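Local coordinates for protein peptidase S8 and S53, subtilisin, kexin, sedolisin (Mycobacterium smegmatis, PDB 4KG7) that probably cleaves proteins as a subtilisin-like serine endopeptidase (MycP3, a mycosin) associated with the ESX-3 type VII secretion system, at residues 156-161 with 193-198; 326-331 with 366-371; 330-335 with 345-350. All blocks are in the same frame, centred on the assembly; numbering follows the deposited sequence. Where two conformers were deposited one is given.

Contact 1 of 3, residues 156-161 with 193-198; sequences SDAETL and SVLGAA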
# COMPACT_ATOMS: atom_id res chain seq x y z
N SER A 156 -15.30 7.35 8.26
CA SER A 156 -15.88 7.03 6.94
C SER A 156 -14.90 6.18 6.11
O SER A 156 -15.28 5.23 5.38
CB SER A 156 -16.24 8.32 6.19
OG SER A 156 -16.53 8.05 4.82
N ASP A 157 -13.63 6.53 6.21
CA ASP A 157 -12.60 5.83 5.48
C ASP A 157 -12.42 4.40 5.99
O ASP A 157 -12.20 3.47 5.22
CB ASP A 157 -11.29 6.57 5.59
CG ASP A 157 -10.31 6.10 4.61
OD1 ASP A 157 -10.50 6.37 3.39
OD2 ASP A 157 -9.34 5.42 5.04
N ALA A 158 -12.49 4.22 7.30
CA ALA A 158 -12.34 2.87 7.86
C ALA A 158 -13.51 2.00 7.42
O ALA A 158 -13.38 0.78 7.26
CB ALA A 158 -12.26 2.91 9.37
N GLU A 159 -14.69 2.61 7.30
CA GLU A 159 -15.91 1.87 7.01
C GLU A 159 -15.83 1.31 5.60
O GLU A 159 -16.15 0.15 5.38
CB GLU A 159 -17.13 2.79 7.20
CG GLU A 159 -18.49 2.09 7.16
CD GLU A 159 -18.97 1.75 5.75
OE1 GLU A 159 -18.70 2.49 4.79
OE2 GLU A 159 -19.69 0.73 5.63
N THR A 160 -15.37 2.10 4.64
CA THR A 160 -15.21 1.57 3.29
C THR A 160 -13.99 0.66 3.17
O THR A 160 -14.04 -0.33 2.42
CB THR A 160 -15.10 2.67 2.23
OG1 THR A 160 -14.00 3.52 2.57
CG2 THR A 160 -16.37 3.47 2.16
N LEU A 161 -12.93 0.95 3.93
CA LEU A 161 -11.74 0.13 3.83
C LEU A 161 -12.08 -1.32 4.24
O LEU A 161 -11.66 -2.30 3.59
CB LEU A 161 -10.61 0.65 4.71
CG LEU A 161 -9.35 -0.21 4.66
CD1 LEU A 161 -8.84 -0.35 3.25
CD2 LEU A 161 -8.26 0.39 5.56
N SER A 193 -13.25 -2.32 15.61
CA SER A 193 -13.55 -3.75 15.63
C SER A 193 -13.96 -4.31 14.26
O SER A 193 -13.61 -5.42 13.91
CB SER A 193 -14.62 -4.07 16.68
OG SER A 193 -15.77 -3.26 16.47
N VAL A 194 -14.72 -3.55 13.48
CA VAL A 194 -15.18 -4.04 12.18
C VAL A 194 -14.01 -4.16 11.20
O VAL A 194 -13.88 -5.12 10.45
CB VAL A 194 -16.35 -3.20 11.61
CG1 VAL A 194 -16.72 -3.67 10.21
CG2 VAL A 194 -17.54 -3.33 12.53
N LEU A 195 -13.16 -3.15 11.18
CA LEU A 195 -11.96 -3.19 10.33
C LEU A 195 -11.04 -4.33 10.76
O LEU A 195 -10.52 -5.08 9.91
CB LEU A 195 -11.22 -1.83 10.38
CG LEU A 195 -9.92 -1.74 9.55
CD1 LEU A 195 -10.12 -2.04 8.06
CD2 LEU A 195 -9.28 -0.38 9.73
N GLY A 196 -10.79 -4.44 12.05
CA GLY A 196 -10.03 -5.56 12.55
C GLY A 196 -10.60 -6.90 12.11
O GLY A 196 -9.87 -7.78 11.65
N ALA A 197 -11.91 -7.04 12.20
CA ALA A 197 -12.58 -8.28 11.80
C ALA A 197 -12.36 -8.56 10.31
O ALA A 197 -12.14 -9.70 9.90
CB ALA A 197 -14.06 -8.24 12.11
N ALA A 198 -12.51 -7.53 9.50
CA ALA A 198 -12.27 -7.65 8.06
C ALA A 198 -10.85 -8.09 7.73
O ALA A 198 -10.62 -8.97 6.88
CB ALA A 198 -12.59 -6.32 7.40
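L195 projects from helix 193-205 towards helix 150-170 and meets L161 there. Of its two methyls, CD1 makes the closer approach, lying 3.9 Å from the branching carbon CG of L161 and 4.0 Å from that residue's CD2. The two leucines cross at a slant, so one methyl of L195 rests against the fork of L161 rather than the end of one chain meeting the end of the other. Both have the same rotamer, with CG anti to the backbone N (chi1 178° in L195), which carries the fork out from the helix. A158 lies one turn before L161 and makes a looser neighbour, its CB 4.5 Å from CD2 of L195. With so small a side chain at A158, the backbones come closest here, A158 CA to L195 CA being 6.6 Å.

The two helices follow core strands that are consecutive along the chain. Helix 150-170 connects strand 129-134 to strand 175-178, stepping past strand 68-73 between them in the sheet, and helix 193-205 connects 175-178 to 209-213, so the leucine pair joins two consecutive beta-alpha-beta crossovers of the subtilisin fold.

A162 and V166, further along helix 150-170, extend the seam: A162 touches both L195 and A198, and V166 touches A198. On the flank of helix 150-170 turned from L195, polar groups tie it to residues that follow strands 129-134 and 175-178. T160 OG1 is hydrogen-bonded to Q135 NE2, just past strand 129-134, and D157 OD2 to T182 OG1. L161 also packs on Q135, and its side chain lies about 9 Å from that of D73, the predicted aspartate of the charge relay. E159, facing away from L195, forms a salt bridge with R163 one turn on along its own helix.

Contact 2 of 3, residues 326-331 with 366-371; sequences SGVAAL and GMVDPV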
# COMPACT_ATOMS: atom_id res chain seq x y z
N SER A 326 4.14 -5.55 -2.12
CA SER A 326 3.07 -6.35 -2.71
C SER A 326 3.52 -7.11 -3.97
O SER A 326 3.16 -8.27 -4.18
CB SER A 326 1.86 -5.49 -3.01
OG SER A 326 1.25 -5.13 -1.79
N GLY A 327 4.24 -6.43 -4.84
CA GLY A 327 4.80 -7.12 -6.01
C GLY A 327 5.74 -8.26 -5.65
O GLY A 327 5.68 -9.33 -6.22
N VAL A 328 6.61 -8.02 -4.68
CA VAL A 328 7.50 -9.09 -4.22
C VAL A 328 6.74 -10.24 -3.60
O VAL A 328 7.07 -11.39 -3.83
CB VAL A 328 8.57 -8.58 -3.23
CG1 VAL A 328 9.50 -9.69 -2.80
CG2 VAL A 328 9.43 -7.49 -3.85
N ALA A 329 5.71 -9.93 -2.81
CA ALA A 329 4.84 -10.97 -2.26
C ALA A 329 4.23 -11.82 -3.37
O ALA A 329 4.17 -13.02 -3.26
CB ALA A 329 3.76 -10.39 -1.36
N ALA A 330 3.78 -11.19 -4.46
CA ALA A 330 3.22 -11.93 -5.59
C ALA A 330 4.29 -12.84 -6.20
O ALA A 330 3.99 -13.98 -6.58
CB ALA A 330 2.65 -10.99 -6.67
N LEU A 331 5.53 -12.36 -6.33
CA LEU A 331 6.61 -13.23 -6.83
C LEU A 331 6.74 -14.46 -5.94
O LEU A 331 6.87 -15.60 -6.42
CB LEU A 331 7.95 -12.49 -6.88
CG LEU A 331 8.04 -11.33 -7.87
CD1 LEU A 331 9.49 -10.85 -7.97
CD2 LEU A 331 7.44 -11.64 -9.24
N GLY A 366 13.93 -4.09 7.59
CA GLY A 366 14.79 -3.45 6.58
C GLY A 366 14.27 -3.64 5.17
O GLY A 366 13.15 -4.16 4.97
N MET A 367 15.07 -3.23 4.19
CA MET A 367 14.63 -3.28 2.79
C MET A 367 14.39 -4.73 2.36
O MET A 367 15.22 -5.61 2.57
CB MET A 367 15.63 -2.62 1.83
CG MET A 367 15.12 -2.48 0.39
SD MET A 367 16.30 -1.47 -0.52
CE MET A 367 17.85 -2.33 -0.37
N VAL A 368 13.24 -4.95 1.75
CA VAL A 368 12.90 -6.25 1.18
C VAL A 368 13.98 -6.68 0.22
O VAL A 368 14.59 -5.85 -0.49
CB VAL A 368 11.51 -6.17 0.50
CG1 VAL A 368 11.50 -5.25 -0.72
CG2 VAL A 368 10.95 -7.54 0.16
N ASP A 369 14.23 -7.98 0.18
CA ASP A 369 15.28 -8.55 -0.66
C ASP A 369 14.66 -9.67 -1.48
O ASP A 369 14.61 -10.82 -1.03
CB ASP A 369 16.45 -9.05 0.19
CG ASP A 369 17.64 -9.52 -0.65
OD1 ASP A 369 17.45 -9.95 -1.81
OD2 ASP A 369 18.77 -9.52 -0.09
N PRO A 370 14.15 -9.33 -2.68
CA PRO A 370 13.40 -10.29 -3.45
C PRO A 370 14.13 -11.59 -3.78
O PRO A 370 13.56 -12.66 -3.62
CB PRO A 370 13.05 -9.52 -4.73
CG PRO A 370 13.01 -8.12 -4.30
CD PRO A 370 14.06 -7.97 -3.26
N VAL A 371 15.39 -11.52 -4.19
CA VAL A 371 16.12 -12.74 -4.55
C VAL A 371 16.32 -13.63 -3.32
O VAL A 371 16.15 -14.85 -3.37
CB VAL A 371 17.44 -12.43 -5.27
CG1 VAL A 371 18.29 -13.67 -5.36
CG2 VAL A 371 17.17 -11.83 -6.64
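V328 projects from helix 318-335 onto V368 and P370, and both of its methyls are used. Its CB lies on the side of the helix facing the second segment, and the branches divide the work. CG1 stands anti to the backbone N (chi1 -179°) and reaches the V368 side chain, the two valines meeting tip to tip with V328 CG1 3.9 Å from V368 CG2. The same CG1 also lies over the proline, 4.0 Å from P370 CA and equally near its CB. CG2, the other branch, makes the tightest approach, 3.7 Å to P370 CG. Valine and ring cross at about a right angle, so the two methyls lie side by side over one face of the pyrrolidine, CG1 beside CA and CB, CG2 beside CG. The backbones are accordingly close, with V328 CA 6.1 Å from P370 CA.

What holds V368 and P370 in place comes from both directions of the chain. Before them, G366 and V368 make backbone hydrogen bonds with A284 of strand 281-286, at the edge of the sheet. After them, D369 is the N-cap of helix 370-375, its OD1 accepting from the backbone N of A372, and P370 begins the helix. L53 of helix 48-53 touches both V368 and P370, and L348 packs on V328, so the cluster is buried and apolar.

The contact seats the start of a C-terminal helix on the long helix that, as in other subtilases, carries the predicted catalytic serine S319 in its first turn and runs through the core.

Contact 3 of 3, residues 330-335 with 345-350; sequences ALVRSK and VHRLTT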
# COMPACT_ATOMS: atom_id res chain seq x y z
N ALA A 330 3.78 -11.19 -4.46
CA ALA A 330 3.22 -11.93 -5.59
C ALA A 330 4.29 -12.84 -6.20
O ALA A 330 3.99 -13.98 -6.58
CB ALA A 330 2.65 -10.99 -6.67
N LEU A 331 5.53 -12.36 -6.33
CA LEU A 331 6.61 -13.23 -6.83
C LEU A 331 6.74 -14.46 -5.94
O LEU A 331 6.87 -15.60 -6.42
CB LEU A 331 7.95 -12.49 -6.88
CG LEU A 331 8.04 -11.33 -7.87
CD1 LEU A 331 9.49 -10.85 -7.97
CD2 LEU A 331 7.44 -11.64 -9.24
N VAL A 332 6.77 -14.23 -4.64
CA VAL A 332 7.00 -15.31 -3.67
C VAL A 332 5.84 -16.30 -3.70
O VAL A 332 6.06 -17.51 -3.68
CB VAL A 332 7.23 -14.73 -2.25
CG1 VAL A 332 7.18 -15.83 -1.19
CG2 VAL A 332 8.57 -14.01 -2.19
N ARG A 333 4.60 -15.80 -3.74
CA ARG A 333 3.46 -16.72 -3.77
C ARG A 333 3.36 -17.51 -5.06
O ARG A 333 2.87 -18.65 -5.03
CB ARG A 333 2.14 -16.00 -3.50
CG ARG A 333 2.13 -15.22 -2.20
CD ARG A 333 0.73 -15.14 -1.63
NE ARG A 333 0.40 -16.36 -0.91
CZ ARG A 333 -0.66 -16.48 -0.11
NH1 ARG A 333 -1.55 -15.51 -0.03
NH2 ARG A 333 -0.85 -17.59 0.57
N SER A 334 3.83 -16.96 -6.17
CA SER A 334 3.86 -17.70 -7.42
C SER A 334 4.90 -18.82 -7.37
O SER A 334 4.63 -19.93 -7.80
CB SER A 334 4.16 -16.77 -8.59
OG SER A 334 4.23 -17.45 -9.82
N LYS A 335 6.08 -18.52 -6.85
CA LYS A 335 7.15 -19.52 -6.78
C LYS A 335 6.84 -20.60 -5.76
O LYS A 335 7.14 -21.79 -5.99
CB LYS A 335 8.50 -18.89 -6.47
CG LYS A 335 9.56 -19.97 -6.37
CD LYS A 335 10.98 -19.49 -6.50
CE LYS A 335 11.91 -20.68 -6.38
NZ LYS A 335 13.32 -20.28 -6.17
N VAL A 345 4.77 -13.85 4.74
CA VAL A 345 5.23 -12.69 5.48
C VAL A 345 6.55 -13.01 6.21
O VAL A 345 7.48 -12.24 6.20
CB VAL A 345 4.12 -12.16 6.44
CG1 VAL A 345 4.70 -11.14 7.42
CG2 VAL A 345 2.98 -11.57 5.62
N HIS A 346 6.63 -14.17 6.85
CA HIS A 346 7.85 -14.59 7.53
C HIS A 346 9.03 -14.64 6.56
O HIS A 346 10.13 -14.19 6.87
CB HIS A 346 7.63 -15.98 8.16
CG HIS A 346 8.84 -16.55 8.84
ND1 HIS A 346 9.20 -16.23 10.13
CD2 HIS A 346 9.77 -17.42 8.39
CE1 HIS A 346 10.28 -16.90 10.46
NE2 HIS A 346 10.67 -17.60 9.41
N ARG A 347 8.81 -15.17 5.38
CA ARG A 347 9.85 -15.27 4.38
C ARG A 347 10.33 -13.86 3.97
O ARG A 347 11.52 -13.62 3.76
CB ARG A 347 9.29 -16.05 3.21
CG ARG A 347 10.18 -16.22 2.01
CD ARG A 347 9.59 -17.28 1.09
NE ARG A 347 9.90 -18.63 1.53
CZ ARG A 347 10.99 -19.33 1.19
NH1 ARG A 347 11.92 -18.81 0.39
NH2 ARG A 347 11.14 -20.55 1.67
N LEU A 348 9.38 -12.93 3.79
CA LEU A 348 9.74 -11.58 3.38
C LEU A 348 10.54 -10.90 4.47
O LEU A 348 11.56 -10.23 4.19
CB LEU A 348 8.47 -10.80 3.09
CG LEU A 348 7.72 -11.22 1.82
CD1 LEU A 348 6.40 -10.49 1.73
CD2 LEU A 348 8.54 -10.97 0.56
N THR A 349 10.08 -11.00 5.71
CA THR A 349 10.77 -10.27 6.78
C THR A 349 12.09 -10.94 7.19
O THR A 349 13.06 -10.26 7.45
CB THR A 349 9.89 -10.06 8.02
OG1 THR A 349 9.49 -11.33 8.55
CG2 THR A 349 8.68 -9.24 7.70
N THR A 350 12.14 -12.26 7.22
CA THR A 350 13.35 -12.93 7.71
C THR A 350 14.50 -12.81 6.71
O THR A 350 15.67 -12.95 7.08
CB THR A 350 13.08 -14.42 8.01
OG1 THR A 350 12.77 -15.11 6.81
CG2 THR A 350 11.96 -14.56 8.95
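R347 and L348 both touch V332, one on each methyl, and they are the residues through which segment 345-350 meets helix 318-335. R347 comes first. Its CG is anti to the backbone N, and the chain runs out extended until the turn about CG–CD (chi3 -81°), so the bend falls at the very methylene, CD, that presses on V332. That methylene is 3.6 Å from V332 CG1, the closest approach here, and the two side chains cross at an angle. Beyond the bend the guanidinium turns to other partners: NH1 is hydrogen-bonded to the carbonyl O atoms of A373 and W376, and the group makes a cation-pi contact with F336. Those carbonyls lie at the C-terminal end of helix 370-375, where a positive charge would be favourable. K335 is brought to the same end, its NZ hydrogen-bonded to L374 O; it stays 6.9 Å from R347 NH1, so the two like charges share a neighbourhood without touching.

L348 follows and takes the other branch of V332. Its CB does not point directly at helix 318-335, but CD2 swings over to lie 4.1 Å from V332 CG2, the two side chains sliding past each other in opposite directions. It also packs on A329 of helix 318-335, about one turn before V332.

V332 is closed in further by V344 and by A373 and L374. Side chains alone bridge the gap, V332 CA and L348 CA standing 8.4 Å apart. The motif is a pair of helices joined by the short connection 336-340, with helix 370-375 packed against it, in the C-terminal part of the subtilisin fold.

In the fold
Contact 1 comes first along the chain and lies apart: its centre is 27 Å from that of contact 2 and 26 Å from that of contact 3, and contacts 1 and 2 fall on opposite sides of the chain's centre. Contacts 2 and 3 are 7 Å apart between centres and touch through L348, which also reaches V368. Both rest on helix 318-335, sharing A330 and L331; the partner in contact 3 is helix 341-350, and in contact 2 the loop leading into helix 370-375, the next helix along the chain. Contact 1 thus joins crossover helices of the alpha/beta core, contacts 2 and 3 the helix of the predicted catalytic serine to the C-terminal helices.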